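Local coordinates for protein beta-galactosidase (Marinomonas sp. ef1, PDB 6Y2K) that hydrolyses terminal beta-D-galactosyl residues as a cold-active family GH42 beta-galactosidase that assembles into a hexamer, at residues C421-I426 with A472-T477. Numbering follows the deposited sequence.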
loop_
_atom_site.group_PDB
_atom_site.type_symbol
_atom_site.label_atom_id
_atom_site.label_comp_id
_atom_site.label_asym_id
_atom_site.label_seq_id
_atom_site.Cartn_x
_atom_site.Cartn_y
_atom_site.Cartn_z
ATOM N N CYS A 421 -1.079 37.657 -12.407
ATOM C CA CYS A 421 -0.127 36.747 -11.758
ATOM C C CYS A 421 0.377 37.287 -10.412
ATOM O O CYS A 421 0.362 36.575 -9.404
ATOM C CB CYS A 421 1.060 36.464 -12.682
ATOM S SG CYS A 421 2.098 35.112 -12.112
ATOM N N TRP A 422 0.785 38.554 -10.396
ATOM C CA TRP A 422 1.261 39.214 -9.172
ATOM C C TRP A 422 0.160 39.291 -8.110
ATOM O O TRP A 422 0.383 38.929 -6.950
ATOM C CB TRP A 422 1.795 40.623 -9.467
ATOM C CG TRP A 422 2.859 40.678 -10.530
ATOM C CD1 TRP A 422 3.749 39.696 -10.849
ATOM C CD2 TRP A 422 3.166 41.789 -11.385
ATOM N NE1 TRP A 422 4.573 40.115 -11.869
ATOM C CE2 TRP A 422 4.240 41.397 -12.211
ATOM C CE3 TRP A 422 2.633 43.072 -11.536
ATOM C CZ2 TRP A 422 4.803 42.250 -13.167
ATOM C CZ3 TRP A 422 3.187 43.923 -12.496
ATOM C CH2 TRP A 422 4.262 43.501 -13.300
ATOM N N SER A 423 -1.025 39.739 -8.516
ATOM C CA SER A 423 -2.177 39.815 -7.624
ATOM C C SER A 423 -2.471 38.464 -6.955
ATOM O O SER A 423 -2.517 38.363 -5.724
ATOM C CB SER A 423 -3.414 40.313 -8.384
ATOM O OG SER A 423 -4.577 40.201 -7.567
ATOM N N LEU A 424 -2.613 37.428 -7.776
ATOM C CA LEU A 424 -2.948 36.092 -7.288
ATOM C C LEU A 424 -1.822 35.422 -6.471
ATOM O O LEU A 424 -2.099 34.639 -5.569
ATOM C CB LEU A 424 -3.383 35.207 -8.466
ATOM C CG LEU A 424 -4.658 35.709 -9.169
ATOM C CD1 LEU A 424 -4.745 35.184 -10.589
ATOM C CD2 LEU A 424 -5.901 35.308 -8.412
ATOM N N ASP A 425 -0.563 35.709 -6.794
ATOM C CA ASP A 425 0.570 35.218 -5.989
ATOM C C ASP A 425 0.660 35.920 -4.628
ATOM O O ASP A 425 1.151 35.340 -3.659
ATOM C CB ASP A 425 1.906 35.425 -6.723
ATOM C CG ASP A 425 2.138 34.433 -7.854
ATOM O OD1 ASP A 425 1.382 33.435 -8.000
ATOM O OD2 ASP A 425 3.121 34.663 -8.594
ATOM N N ILE A 426 0.223 37.177 -4.574
ATOM C CA ILE A 426 0.289 37.977 -3.340
ATOM C C ILE A 426 -0.669 37.409 -2.283
ATOM O O ILE A 426 -0.293 37.287 -1.111
ATOM C CB ILE A 426 0.096 39.496 -3.639
ATOM C CG1 ILE A 426 1.423 40.085 -4.149
ATOM C CG2 ILE A 426 -0.369 40.276 -2.412
ATOM C CD1 ILE A 426 1.300 41.436 -4.845
ATOM N N ALA A 472 -7.765 33.271 -15.295
ATOM C CA ALA A 472 -8.000 33.976 -14.021
ATOM C C ALA A 472 -7.609 35.447 -14.162
ATOM O O ALA A 472 -6.598 35.899 -13.630
ATOM C CB ALA A 472 -7.221 33.315 -12.897
ATOM N N GLN A 473 -8.421 36.184 -14.913
ATOM C CA GLN A 473 -8.118 37.580 -15.239
ATOM C C GLN A 473 -8.602 38.444 -14.073
ATOM O O GLN A 473 -9.681 39.026 -14.122
ATOM C CB GLN A 473 -8.778 37.961 -16.573
ATOM C CG GLN A 473 -8.346 39.297 -17.155
ATOM C CD GLN A 473 -6.856 39.408 -17.481
ATOM O OE1 GLN A 473 -6.224 38.399 -17.781
ATOM N NE2 GLN A 473 -6.294 40.599 -17.413
ATOM N N ALA A 474 -7.785 38.490 -13.020
ATOM C CA ALA A 474 -8.182 39.009 -11.697
ATOM C C ALA A 474 -8.784 40.410 -11.759
ATOM O O ALA A 474 -9.892 40.632 -11.272
ATOM C CB ALA A 474 -7.002 38.964 -10.735
ATOM N N HIS A 475 -8.058 41.334 -12.382
ATOM C CA HIS A 475 -8.587 42.658 -12.702
ATOM C C HIS A 475 -8.861 42.787 -14.196
ATOM O O HIS A 475 -7.994 42.478 -15.016
ATOM C CB HIS A 475 -7.612 43.759 -12.264
ATOM C CG HIS A 475 -8.053 45.137 -12.656
ATOM N ND1 HIS A 475 -9.223 45.700 -12.191
ATOM C CD2 HIS A 475 -7.499 46.052 -13.485
ATOM C CE1 HIS A 475 -9.362 46.909 -12.709
ATOM N NE2 HIS A 475 -8.333 47.143 -13.503
ATOM N N ILE A 476 -10.067 43.251 -14.523
ATOM C CA ILE A 476 -10.486 43.536 -15.890
ATOM C C ILE A 476 -10.519 45.054 -16.023
ATOM O O ILE A 476 -11.299 45.716 -15.333
ATOM C CB ILE A 476 -11.910 42.988 -16.185
ATOM C CG1 ILE A 476 -11.950 41.459 -16.020
ATOM C CG2 ILE A 476 -12.377 43.398 -17.585
ATOM C CD1 ILE A 476 -13.342 40.879 -16.035
ATOM N N THR A 477 -9.684 45.597 -16.911
ATOM C CA THR A 477 -9.700 47.040 -17.197
ATOM C C THR A 477 -11.004 47.389 -17.919
ATOM O O THR A 477 -11.601 46.524 -18.562
ATOM C CB THR A 477 -8.525 47.489 -18.082
ATOM O OG1 THR A 477 -8.550 46.772 -19.322
ATOM C CG2 THR A 477 -7.194 47.246 -17.392
#
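Ser423 and Leu424, neighbours on the helix 418-426, present their side chains to two alanines of the loop that leaves strand 467-470. Ser423 comes first: a chi1 of 171° swings the hydroxyl away from the backbone N and beside the carbonyl carbon, which brings OG to the methyl of Ala474, with 4.2 Å between OG and CB. The carbonyl of Ser423 looks elsewhere and accepts a hydrogen bond from Tyr504 OH. Leu424 does most of the touching. With CG set anti to its carbonyl carbon (chi1 -63°), the side chain reaches across to both alanines at once. Branch CD1 rests against Ala472, 3.9 Å from its CB and 3.6 Å from its O, while the branch point CG of Leu424 faces Ala474 CB at 4.3 Å. Tyr435, at the start of helix 435-448, also touches both Leu424 and Ala472.

An inverse gamma turn centred on Gln473 lies between the two alanines, whose methyls face the helix while the CB of Gln473 points away from it. Backbone hydrogen bonds join Gln473 with Gly498 and Ala474 with Lys500, both of the same chain. The contact thus joins a helix and a loop that follow the adjacent parallel strands 412-415 and 467-470 in the trimerisation domain. It is buried and mainly apolar, resting on van der Waals packing of the leucine against two methyls; the carbonyl oxygen and hydroxyl that also touch form no hydrogen bond across it.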